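A1 protein (Enterobacteria phage Qbeta, PDB 3RLK) is a minor read-through protein of the phage particle, probably needed for infection, whose read-through domain combines a beta-barrel with a polyproline helix. Local coordinates at residues Y96-L104 and F173-Q184. Residues are numbered along the deposited sequence; the frame is centred on the assembly and turned at random.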
ATOM      1  N   TYR A  96      -7.067 -10.871  -3.120  1.00 10.63           N
ATOM      2  CA  TYR A  96      -6.980  -9.514  -2.451  1.00  9.87           C
ATOM      3  C   TYR A  96      -6.515  -9.740  -1.030  1.00 10.20           C
ATOM      4  O   TYR A  96      -6.905 -10.736  -0.420  1.00 10.71           O
ATOM      5  CB  TYR A  96      -8.321  -8.823  -2.352  1.00  9.10           C
ATOM      6  CG  TYR A  96      -8.737  -8.205  -3.624  1.00  9.16           C
ATOM      7  CD1 TYR A  96      -8.015  -7.088  -4.131  1.00 12.08           C
ATOM      8  CD2 TYR A  96      -9.763  -8.750  -4.382  1.00 14.09           C
ATOM      9  CE1 TYR A  96      -8.383  -6.495  -5.366  1.00 16.09           C
ATOM     10  CE2 TYR A  96     -10.157  -8.137  -5.598  1.00 16.41           C
ATOM     11  CZ  TYR A  96      -9.452  -7.049  -6.087  1.00 19.37           C
ATOM     12  OH  TYR A  96      -9.814  -6.479  -7.297  1.00 20.57           O
ATOM     13  N   ILE A  97      -5.690  -8.838  -0.524  1.00  9.10           N
ATOM     14  CA  ILE A  97      -5.103  -8.976   0.804  1.00 11.16           C
ATOM     15  C   ILE A  97      -4.616  -7.581   1.261  1.00 11.42           C
ATOM     16  O   ILE A  97      -4.249  -6.764   0.448  1.00 12.74           O
ATOM     17  CB  ILE A  97      -3.964 -10.040   0.856  1.00 12.28           C
ATOM     18  CG1 ILE A  97      -3.782 -10.565   2.309  1.00 13.91           C
ATOM     19  CG2 ILE A  97      -2.656  -9.528   0.309  1.00 13.54           C
ATOM     20  CD1 ILE A  97      -5.141 -11.114   3.019  1.00 16.29           C
ATOM     21  N   ASP A  98      -4.589  -7.342   2.561  1.00 11.92           N
ATOM     22  CA  ASP A  98      -4.013  -6.083   3.094  1.00 12.52           C
ATOM     23  C   ASP A  98      -2.478  -6.181   3.241  1.00 13.29           C
ATOM     24  O   ASP A  98      -1.968  -7.248   3.565  1.00 11.39           O
ATOM     25  CB  ASP A  98      -4.611  -5.699   4.474  1.00 12.73           C
ATOM     26  CG  ASP A  98      -4.541  -6.836   5.493  1.00 17.48           C
ATOM     27  OD1 ASP A  98      -4.817  -8.007   5.136  1.00 15.49           O
ATOM     28  OD2 ASP A  98      -4.292  -6.565   6.690  1.00 18.87           O
ATOM     29  N   LEU A  99      -1.780  -5.057   3.058  1.00 12.74           N
ATOM     30  CA  LEU A  99      -0.348  -4.976   3.317  1.00 13.34           C
ATOM     31  C   LEU A  99      -0.083  -4.383   4.713  1.00 12.66           C
ATOM     32  O   LEU A  99      -0.992  -3.839   5.347  1.00 15.44           O
ATOM     33  CB  LEU A  99       0.302  -4.084   2.243  1.00 10.91           C
ATOM     34  CG  LEU A  99      -0.065  -4.333   0.769  1.00 13.09           C
ATOM     35  CD1 LEU A  99       0.955  -3.531   0.010  1.00 14.10           C
ATOM     36  CD2 LEU A  99       0.054  -5.806   0.333  1.00 14.25           C
ATOM     37  N   ASP A 100       1.170  -4.502   5.173  1.00 13.31           N
ATOM     38  CA  ASP A 100       1.555  -4.047   6.494  1.00 12.70           C
ATOM     39  C   ASP A 100       1.974  -2.583   6.421  1.00 12.99           C
ATOM     40  O   ASP A 100       3.117  -2.252   6.167  1.00 12.48           O
ATOM     41  CB  ASP A 100       2.612  -4.944   7.072  1.00 12.17           C
ATOM     42  CG  ASP A 100       2.968  -4.600   8.531  1.00 15.69           C
ATOM     43  OD1 ASP A 100       2.658  -3.473   9.028  1.00 14.22           O
ATOM     44  OD2 ASP A 100       3.635  -5.461   9.139  1.00 16.84           O
ATOM     45  N   ALA A 101       1.017  -1.670   6.655  1.00 12.17           N
ATOM     46  CA  ALA A 101       1.369  -0.197   6.576  1.00 11.98           C
ATOM     47  C   ALA A 101       2.459   0.248   7.597  1.00 13.48           C
ATOM     48  O   ALA A 101       3.215   1.217   7.306  1.00 16.46           O
ATOM     49  CB  ALA A 101       0.061   0.672   6.774  1.00 13.28           C
ATOM     50  N   THR A 102       2.544  -0.440   8.726  1.00 13.72           N
ATOM     51  CA  THR A 102       3.557  -0.180   9.800  1.00 15.15           C
ATOM     52  C   THR A 102       4.936  -0.602   9.306  1.00 13.62           C
ATOM     53  O   THR A 102       5.848   0.226   9.224  1.00 14.92           O
ATOM     54  CB  THR A 102       3.176  -0.836  11.157  1.00 14.04           C
ATOM     55  OG1 THR A 102       2.006  -0.184  11.701  1.00 15.96           O
ATOM     56  CG2 THR A 102       4.350  -0.780  12.131  1.00 16.04           C
ATOM     57  N   TYR A 103       5.085  -1.847   8.882  1.00 12.27           N
ATOM     58  CA  TYR A 103       6.317  -2.258   8.239  1.00 13.24           C
ATOM     59  C   TYR A 103       6.741  -1.324   7.116  1.00 12.83           C
ATOM     60  O   TYR A 103       7.917  -1.029   7.002  1.00 13.20           O
ATOM     61  CB  TYR A 103       6.176  -3.645   7.600  1.00 12.45           C
ATOM     62  CG  TYR A 103       7.501  -4.192   7.200  1.00 15.90           C
ATOM     63  CD1 TYR A 103       8.341  -4.750   8.150  1.00 16.76           C
ATOM     64  CD2 TYR A 103       7.928  -4.141   5.884  1.00 14.21           C
ATOM     65  CE1 TYR A 103       9.582  -5.246   7.812  1.00 19.52           C
ATOM     66  CE2 TYR A 103       9.169  -4.633   5.513  1.00 16.22           C
ATOM     67  CZ  TYR A 103       9.964  -5.239   6.494  1.00 18.43           C
ATOM     68  OH  TYR A 103      11.171  -5.699   6.139  1.00 18.78           O
ATOM     69  N   LEU A 104       5.813  -0.926   6.247  1.00 12.20           N
ATOM     70  CA  LEU A 104       6.224  -0.164   5.054  1.00 13.21           C
ATOM     71  C   LEU A 104       6.833   1.191   5.476  1.00 13.95           C
ATOM     72  O   LEU A 104       7.488   1.859   4.645  1.00 15.59           O
ATOM     73  CB  LEU A 104       5.045   0.069   4.106  1.00 12.42           C
ATOM     74  CG  LEU A 104       4.594  -1.193   3.313  1.00 12.48           C
ATOM     75  CD1 LEU A 104       3.231  -1.037   2.704  1.00 13.79           C
ATOM     76  CD2 LEU A 104       5.605  -1.588   2.206  1.00 12.48           C
ATOM     77  N   PHE A 173       5.256 -10.801   5.753  1.00 14.69           N
ATOM     78  CA  PHE A 173       5.101  -9.632   4.880  1.00 15.21           C
ATOM     79  C   PHE A 173       6.396  -9.297   4.122  1.00 14.16           C
ATOM     80  O   PHE A 173       6.378  -8.691   3.054  1.00 13.95           O
ATOM     81  CB  PHE A 173       4.533  -8.401   5.630  1.00 13.29           C
ATOM     82  CG  PHE A 173       4.263  -7.261   4.707  1.00 12.95           C
ATOM     83  CD1 PHE A 173       3.264  -7.355   3.756  1.00 11.12           C
ATOM     84  CD2 PHE A 173       5.108  -6.118   4.727  1.00 11.81           C
ATOM     85  CE1 PHE A 173       3.036  -6.338   2.842  1.00 15.26           C
ATOM     86  CE2 PHE A 173       4.909  -5.101   3.791  1.00 15.75           C
ATOM     87  CZ  PHE A 173       3.906  -5.209   2.840  1.00 12.30           C
ATOM     88  N   THR A 174       7.523  -9.736   4.654  1.00 14.96           N
ATOM     89  CA  THR A 174       8.779  -9.467   3.968  1.00 16.60           C
ATOM     90  C   THR A 174       8.901 -10.301   2.699  1.00 16.86           C
ATOM     91  O   THR A 174       9.796 -10.038   1.886  1.00 18.98           O
ATOM     92  CB  THR A 174       9.998  -9.705   4.893  1.00 17.80           C
ATOM     93  OG1 THR A 174      10.132 -11.116   5.064  1.00 16.42           O
ATOM     94  CG2 THR A 174       9.823  -9.039   6.244  1.00 19.71           C
ATOM     95  N   LYS A 175       8.009 -11.293   2.491  1.00 17.27           N
ATOM     96  CA  LYS A 175       7.956 -12.016   1.226  1.00 15.32           C
ATOM     97  C   LYS A 175       7.196 -11.254   0.142  1.00 15.21           C
ATOM     98  O   LYS A 175       7.190 -11.670  -0.985  1.00 14.55           O
ATOM     99  CB  LYS A 175       7.382 -13.442   1.411  1.00 16.23           C
ATOM    100  CG  LYS A 175       8.285 -14.223   2.443  1.00 17.93           C
ATOM    101  CD  LYS A 175       8.210 -15.774   2.185  1.00 25.45           C
ATOM    102  CE  LYS A 175       9.375 -16.469   2.874  1.00 32.23           C
ATOM    103  NZ  LYS A 175       9.108 -16.252   4.331  1.00 33.21           N
ATOM    104  N   PHE A 176       6.553 -10.137   0.480  1.00 14.41           N
ATOM    105  CA  PHE A 176       5.775  -9.360  -0.516  1.00 12.86           C
ATOM    106  C   PHE A 176       6.634  -8.317  -1.250  1.00 13.59           C
ATOM    107  O   PHE A 176       7.600  -7.799  -0.671  1.00 15.22           O
ATOM    108  CB  PHE A 176       4.691  -8.544   0.257  1.00 12.50           C
ATOM    109  CG  PHE A 176       3.500  -9.336   0.701  1.00 14.80           C
ATOM    110  CD1 PHE A 176       2.200  -8.960   0.307  1.00 11.14           C
ATOM    111  CD2 PHE A 176       3.661 -10.456   1.508  1.00 14.06           C
ATOM    112  CE1 PHE A 176       1.070  -9.702   0.743  1.00 15.31           C
ATOM    113  CE2 PHE A 176       2.539 -11.221   1.970  1.00 15.23           C
ATOM    114  CZ  PHE A 176       1.253 -10.823   1.630  1.00 13.33           C
ATOM    115  N   ASP A 177       6.280  -8.028  -2.498  1.00 12.75           N
ATOM    116  CA  ASP A 177       6.903  -6.959  -3.284  1.00 11.31           C
ATOM    117  C   ASP A 177       5.933  -6.462  -4.312  1.00 11.99           C
ATOM    118  O   ASP A 177       4.952  -7.114  -4.547  1.00 11.73           O
ATOM    119  CB  ASP A 177       8.275  -7.376  -3.809  1.00 13.73           C
ATOM    120  CG  ASP A 177       8.225  -8.365  -4.990  1.00 16.69           C
ATOM    121  OD1 ASP A 177       7.365  -8.308  -5.881  1.00 15.93           O
ATOM    122  OD2 ASP A 177       9.115  -9.216  -5.004  1.00 20.46           O
ATOM    123  N   LYS A 178       6.183  -5.318  -4.939  1.00  9.72           N
ATOM    124  CA  LYS A 178       5.189  -4.757  -5.825  1.00  9.60           C
ATOM    125  C   LYS A 178       4.888  -5.552  -7.091  1.00 10.32           C
ATOM    126  O   LYS A 178       3.832  -5.326  -7.684  1.00 10.32           O
ATOM    127  CB  LYS A 178       5.669  -3.333  -6.182  1.00 11.56           C
ATOM    128  CG  LYS A 178       6.869  -3.402  -7.122  1.00 12.02           C
ATOM    129  CD  LYS A 178       7.516  -2.014  -7.184  1.00 17.16           C
ATOM    130  CE  LYS A 178       8.472  -1.932  -8.309  1.00 18.16           C
ATOM    131  NZ  LYS A 178       8.675  -0.493  -8.683  1.00 22.31           N
ATOM    132  N   THR A 179       5.790  -6.433  -7.535  1.00  9.97           N
ATOM    133  CA  THR A 179       5.513  -7.322  -8.675  1.00 10.92           C
ATOM    134  C   THR A 179       4.643  -8.579  -8.286  1.00 10.11           C
ATOM    135  O   THR A 179       3.664  -8.879  -8.981  1.00 11.61           O
ATOM    136  CB  THR A 179       6.820  -7.759  -9.279  1.00 12.36           C
ATOM    137  OG1 THR A 179       7.546  -6.539  -9.555  1.00 17.04           O
ATOM    138  CG2 THR A 179       6.598  -8.458 -10.624  1.00 14.94           C
ATOM    139  N   LYS A 180       4.983  -9.203  -7.165  1.00 10.52           N
ATOM    140  CA  LYS A 180       4.193 -10.292  -6.612  1.00  9.97           C
ATOM    141  C   LYS A 180       2.831  -9.835  -6.164  1.00 10.70           C
ATOM    142  O   LYS A 180       1.861 -10.620  -6.232  1.00 10.83           O
ATOM    143  CB  LYS A 180       4.895 -10.884  -5.427  1.00 11.93           C
ATOM    144  CG  LYS A 180       6.119 -11.627  -5.832  1.00 12.91           C
ATOM    145  CD  LYS A 180       6.747 -12.212  -4.594  1.00 16.87           C
ATOM    146  CE  LYS A 180       8.193 -12.690  -4.729  1.00 25.15           C
ATOM    147  NZ  LYS A 180       8.543 -13.253  -3.347  1.00 27.65           N
ATOM    148  N   CYS A 181       2.762  -8.616  -5.607  1.00  9.58           N
ATOM    149  CA  CYS A 181       1.517  -8.143  -4.971  1.00 10.90           C
ATOM    150  C   CYS A 181       1.288  -6.630  -5.131  1.00 11.17           C
ATOM    151  O   CYS A 181       1.394  -5.872  -4.146  1.00 13.61           O
ATOM    152  CB  CYS A 181       1.463  -8.570  -3.503  1.00 11.75           C
ATOM    153  SG  CYS A 181      -0.107  -8.424  -2.624  1.00 13.57           S
ATOM    154  N   PRO A 182       0.886  -6.202  -6.349  1.00 14.04           N
ATOM    155  CA  PRO A 182       0.779  -4.761  -6.545  1.00 12.72           C
ATOM    156  C   PRO A 182      -0.394  -4.162  -5.764  1.00 12.50           C
ATOM    157  O   PRO A 182      -1.419  -4.840  -5.520  1.00  9.35           O
ATOM    158  CB  PRO A 182       0.581  -4.620  -8.060  1.00 11.92           C
ATOM    159  CG  PRO A 182       0.029  -5.989  -8.507  1.00 15.50           C
ATOM    160  CD  PRO A 182       0.834  -6.926  -7.635  1.00 12.72           C
ATOM    161  N   ILE A 183      -0.194  -2.908  -5.333  1.00  9.44           N
ATOM    162  CA  ILE A 183      -1.277  -2.209  -4.608  1.00  9.80           C
ATOM    163  C   ILE A 183      -2.384  -1.903  -5.573  1.00  9.63           C
ATOM    164  O   ILE A 183      -2.129  -1.396  -6.685  1.00 12.67           O
ATOM    165  CB  ILE A 183      -0.728  -0.903  -3.916  1.00  8.33           C
ATOM    166  CG1 ILE A 183       0.430  -1.298  -2.973  1.00 10.55           C
ATOM    167  CG2 ILE A 183      -1.916  -0.013  -3.317  1.00  9.01           C
ATOM    168  CD1 ILE A 183       1.335  -0.144  -2.483  1.00 11.16           C
ATOM    169  N   GLN A 184      -3.614  -2.139  -5.146  1.00  7.87           N
ATOM    170  CA  GLN A 184      -4.813  -1.890  -5.988  1.00  9.57           C
ATOM    171  C   GLN A 184      -5.524  -0.670  -5.489  1.00 12.25           C
ATOM    172  O   GLN A 184      -6.167   0.040  -6.277  1.00 12.46           O
ATOM    173  CB  GLN A 184      -5.775  -3.051  -5.840  1.00 10.99           C
ATOM    174  CG  GLN A 184      -5.205  -4.474  -6.105  1.00 11.54           C
ATOM    175  CD  GLN A 184      -4.698  -4.579  -7.522  1.00 11.78           C
ATOM    176  OE1 GLN A 184      -3.489  -4.672  -7.750  1.00 20.34           O
ATOM    177  NE2 GLN A 184      -5.593  -4.392  -8.474  1.00  8.69           N
TER
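One face of the Phe173 ring is taken by Asp100: its CB lies 3.8 Å from the ring centroid and 21° off the normal, a CH-pi contact, while the backbone N of Asp100 sits over the rim of the same face, 3.5 Å from CE1. Three residues reach the ring's edge near its plane, namely Leu99 through CD2, Leu104 through CD2 and Tyr103 through CD2. The Tyr103 ring is steeply inclined, its plane at 76° to that of Phe173 with centroids 5.8 Å apart, an oblique aromatic pair; farther along, its OH rests 3.6 Å from Thr174 CG2. Phe176 has Phe173 CD1 over one face, offset toward the rim, and receives Ile97 CG2 at its edge, CE1 being the atom touched; Trp160 meets its ring edge-to-face.

Asp100 has a second task as N-cap of the short, weakly bonded helix at 101-104. With CG anti to the backbone N (chi1 -174°), Asp100 OD1 accepts from Tyr103 N at 2.9 Å, approached from above the carboxylate plane, and more weakly from Thr102 N. The cap thus ties the residue whose CB covers Phe173 to the backbone of the tyrosine at that ring's edge.

Strands 96-98 and 183-188 are the outer members of a three-stranded antiparallel sheet, with 154-159 lying between them. No hydrogen bond joins the two segments, and most of the contact is made by side chains. Leu99 divides its branches: CD1 goes to Ile183 CG1 (3.8 Å), whereas CD2 also touches Phe176 CD1. Cys181 SG lies 4.0 Å from both Leu99 CD2 and Ile97 CG2. At the far end the Tyr96 ring presents its CE1 edge to Gln184 CG.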